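PDB 2A22: vacuolar protein sorting 29 from Cryptosporidium parvum, which probably serves in endosomal protein transport as the VPS29 subunit of retromer, built on a calcineurin-like phosphoesterase fold. Local coordinates for residues Phe24-Leu29 and Ile56-Cys61. Residues are numbered along the deposited sequence; the frame is centred on the assembly and turned at random.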
ATOM      1  N   PHE A  24       2.838 -18.468 -13.289  1.00 37.21           N
ATOM      2  CA  PHE A  24       1.798 -18.605 -12.260  1.00 31.89           C
ATOM      3  C   PHE A  24       1.927 -17.716 -10.996  1.00 30.09           C
ATOM      4  O   PHE A  24       2.979 -17.650 -10.345  1.00 31.03           O
ATOM      5  CB  PHE A  24       1.585 -20.070 -11.876  1.00 28.08           C
ATOM      6  CG  PHE A  24       0.433 -20.276 -10.932  1.00 26.00           C
ATOM      7  CD1 PHE A  24      -0.861 -19.872 -11.285  1.00 21.60           C
ATOM      8  CD2 PHE A  24       0.641 -20.848  -9.682  1.00 20.70           C
ATOM      9  CE1 PHE A  24      -1.916 -20.051 -10.406  1.00 23.94           C
ATOM     10  CE2 PHE A  24      -0.433 -21.046  -8.795  1.00 22.75           C
ATOM     11  CZ  PHE A  24      -1.700 -20.640  -9.157  1.00 21.18           C
ATOM     12  N   GLY A  25       0.833 -17.054 -10.648  1.00 25.66           N
ATOM     13  CA  GLY A  25       0.796 -16.290  -9.413  1.00 24.73           C
ATOM     14  C   GLY A  25       1.277 -14.859  -9.565  1.00 23.14           C
ATOM     15  O   GLY A  25       1.975 -14.493 -10.535  1.00 19.78           O
ATOM     16  N   ASP A  26       0.871 -14.041  -8.604  1.00 20.55           N
ATOM     17  CA  ASP A  26       1.256 -12.652  -8.581  1.00 18.03           C
ATOM     18  C   ASP A  26       1.742 -12.366  -7.190  1.00 17.31           C
ATOM     19  O   ASP A  26       1.186 -12.899  -6.225  1.00 17.75           O
ATOM     20  CB  ASP A  26       0.041 -11.778  -8.900  1.00 16.03           C
ATOM     21  CG  ASP A  26      -0.514 -12.029 -10.314  1.00 19.44           C
ATOM     22  OD1 ASP A  26       0.138 -11.631 -11.288  1.00 19.25           O
ATOM     23  OD2 ASP A  26      -1.603 -12.622 -10.453  1.00 20.50           O
ATOM     24  N   LEU A  27       2.738 -11.488  -7.076  1.00 16.63           N
ATOM     25  CA  LEU A  27       3.193 -11.037  -5.769  1.00 17.38           C
ATOM     26  C   LEU A  27       3.089  -9.517  -5.735  1.00 16.32           C
ATOM     27  O   LEU A  27       3.725  -8.811  -6.520  1.00 17.47           O
ATOM     28  CB  LEU A  27       4.626 -11.551  -5.453  1.00 17.95           C
ATOM     29  CG  LEU A  27       5.174 -11.228  -4.058  1.00 14.35           C
ATOM     30  CD1 LEU A  27       4.384 -11.938  -2.945  1.00 11.91           C
ATOM     31  CD2 LEU A  27       6.683 -11.600  -3.974  1.00 15.84           C
ATOM     32  N   VAL A  28       2.245  -9.028  -4.841  1.00 14.75           N
ATOM     33  CA  VAL A  28       1.876  -7.623  -4.822  1.00 15.96           C
ATOM     34  C   VAL A  28       2.430  -6.930  -3.588  1.00 17.10           C
ATOM     35  O   VAL A  28       2.122  -7.343  -2.455  1.00 16.70           O
ATOM     36  CB  VAL A  28       0.326  -7.423  -4.827  1.00 16.92           C
ATOM     37  CG1 VAL A  28       0.015  -5.961  -5.131  1.00 14.31           C
ATOM     38  CG2 VAL A  28      -0.337  -8.333  -5.853  1.00 15.45           C
ATOM     39  N   LEU A  29       3.235  -5.885  -3.818  1.00 16.81           N
ATOM     40  CA  LEU A  29       3.760  -5.065  -2.740  1.00 17.10           C
ATOM     41  C   LEU A  29       2.751  -3.959  -2.404  1.00 15.39           C
ATOM     42  O   LEU A  29       2.336  -3.203  -3.274  1.00 16.65           O
ATOM     43  CB  LEU A  29       5.146  -4.490  -3.108  1.00 17.11           C
ATOM     44  CG  LEU A  29       5.678  -3.359  -2.201  1.00 17.52           C
ATOM     45  CD1 LEU A  29       5.945  -3.880  -0.770  1.00 13.36           C
ATOM     46  CD2 LEU A  29       6.957  -2.716  -2.799  1.00 20.77           C
ATOM     47  N   ILE A  56       8.296  -9.718  -7.079  1.00 21.84           N
ATOM     48  CA  ILE A  56       7.251  -8.687  -7.014  1.00 19.27           C
ATOM     49  C   ILE A  56       6.913  -8.261  -8.437  1.00 19.56           C
ATOM     50  O   ILE A  56       7.797  -7.773  -9.156  1.00 18.31           O
ATOM     51  CB  ILE A  56       7.701  -7.470  -6.188  1.00 17.53           C
ATOM     52  CG1 ILE A  56       7.891  -7.860  -4.718  1.00 16.71           C
ATOM     53  CG2 ILE A  56       6.697  -6.306  -6.348  1.00 15.35           C
ATOM     54  CD1 ILE A  56       8.706  -6.847  -3.930  1.00 18.79           C
ATOM     55  N   ASN A  57       5.652  -8.456  -8.843  1.00 16.82           N
ATOM     56  CA  ASN A  57       5.232  -8.058 -10.182  1.00 17.52           C
ATOM     57  C   ASN A  57       4.108  -7.008 -10.176  1.00 17.14           C
ATOM     58  O   ASN A  57       3.594  -6.648 -11.233  1.00 18.34           O
ATOM     59  CB  ASN A  57       4.887  -9.282 -11.074  1.00 14.30           C
ATOM     60  CG  ASN A  57       3.634  -9.992 -10.616  1.00 15.83           C
ATOM     61  OD1 ASN A  57       3.304  -9.981  -9.433  1.00 17.72           O
ATOM     62  ND2 ASN A  57       2.894 -10.571 -11.554  1.00 16.34           N
ATOM     63  N   TYR A  58       3.748  -6.533  -8.978  1.00 18.93           N
ATOM     64  CA  TYR A  58       2.799  -5.421  -8.785  1.00 19.10           C
ATOM     65  C   TYR A  58       3.146  -4.640  -7.525  1.00 19.98           C
ATOM     66  O   TYR A  58       3.537  -5.215  -6.526  1.00 19.96           O
ATOM     67  CB  TYR A  58       1.365  -5.913  -8.628  1.00 20.00           C
ATOM     68  CG  TYR A  58       0.686  -6.363  -9.897  1.00 21.55           C
ATOM     69  CD1 TYR A  58       0.826  -7.685 -10.350  1.00 21.36           C
ATOM     70  CD2 TYR A  58      -0.121  -5.476 -10.633  1.00 22.63           C
ATOM     71  CE1 TYR A  58       0.190  -8.134 -11.523  1.00 21.05           C
ATOM     72  CE2 TYR A  58      -0.760  -5.905 -11.813  1.00 23.22           C
ATOM     73  CZ  TYR A  58      -0.596  -7.240 -12.244  1.00 20.69           C
ATOM     74  OH  TYR A  58      -1.214  -7.679 -13.395  1.00 20.98           O
ATOM     75  N   VAL A  59       3.002  -3.321  -7.602  1.00 20.26           N
ATOM     76  CA  VAL A  59       3.166  -2.440  -6.474  1.00 17.04           C
ATOM     77  C   VAL A  59       1.906  -1.616  -6.439  1.00 17.29           C
ATOM     78  O   VAL A  59       1.560  -1.021  -7.436  1.00 16.55           O
ATOM     79  CB  VAL A  59       4.376  -1.473  -6.638  1.00 16.95           C
ATOM     80  CG1 VAL A  59       4.461  -0.466  -5.448  1.00 13.10           C
ATOM     81  CG2 VAL A  59       5.675  -2.235  -6.769  1.00 13.56           C
ATOM     82  N   LEU A  60       1.208  -1.624  -5.297  1.00 16.83           N
ATOM     83  CA  LEU A  60       0.075  -0.727  -5.061  1.00 16.93           C
ATOM     84  C   LEU A  60       0.408   0.223  -3.923  1.00 15.58           C
ATOM     85  O   LEU A  60       0.494  -0.159  -2.755  1.00 14.82           O
ATOM     86  CB  LEU A  60      -1.213  -1.498  -4.785  1.00 17.76           C
ATOM     87  CG  LEU A  60      -1.542  -2.621  -5.780  1.00 21.24           C
ATOM     88  CD1 LEU A  60      -2.775  -3.396  -5.288  1.00 14.32           C
ATOM     89  CD2 LEU A  60      -1.733  -2.073  -7.178  1.00 21.31           C
ATOM     90  N   CYS A  61       0.631   1.468  -4.279  1.00 17.68           N
ATOM     91  CA  CYS A  61       1.148   2.436  -3.323  1.00 15.34           C
ATOM     92  C   CYS A  61       0.058   3.386  -2.885  1.00 16.03           C
ATOM     93  O   CYS A  61      -0.587   4.015  -3.723  1.00 17.44           O
ATOM     94  CB  CYS A  61       2.315   3.210  -3.933  1.00 18.78           C
ATOM     95  SG  CYS A  61       2.920   4.514  -2.833  1.00 17.77           S
TER
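Leu29 ties the strands together by bonding the residues on either side of Val59: Leu29 N donates to Tyr58 O at 2.8 Å, and Leu29 O takes Leu60 N at 2.8 Å, both bonds nearly straight. Pairing is parallel, Val28 beside Tyr58 and Leu29 beside Val59, with strand directions 27° apart. One step earlier the ladder changes: Leu27 O accepts Asn57 N at 3.0 Å and, only weakly, Tyr58 N.

There the Asn57 side chain stands in for a strand neighbour. With chi1 at 69°, its CG sits between the backbone N and carbonyl carbon, and the amide lies alongside the start of strand 26-31, at its pairing edge. Asn57 OD1 receives Leu27 N at 2.9 Å, while Asn57 ND2 donates to the anti lone pair of Asp26 OD1 at 3.0 Å; a flipped amide would fit neither partner. Carboxylate and amide are almost coplanar. Asp26 OD1 also lies at the edge of the Tyr58 ring, 3.5 Å from CE1.

Among apolar contacts, Val28 CG1 touches Tyr58 CB and Leu60 CG, each at 3.7 Å, whereas Leu29 CB meets Ile56 CG2 on the other face.

In this beta-alpha-beta unit, the Val28/Tyr58 face packs on Ile111 of strand 106-111 in the second sheet and Ile77 of helix 68-77 covers Leu29 and Val59, half the alpha-beta-beta-alpha sandwich; strand 183-190 flanks 26-31 antiparallel, and 81-83 flanks 58-61 in parallel.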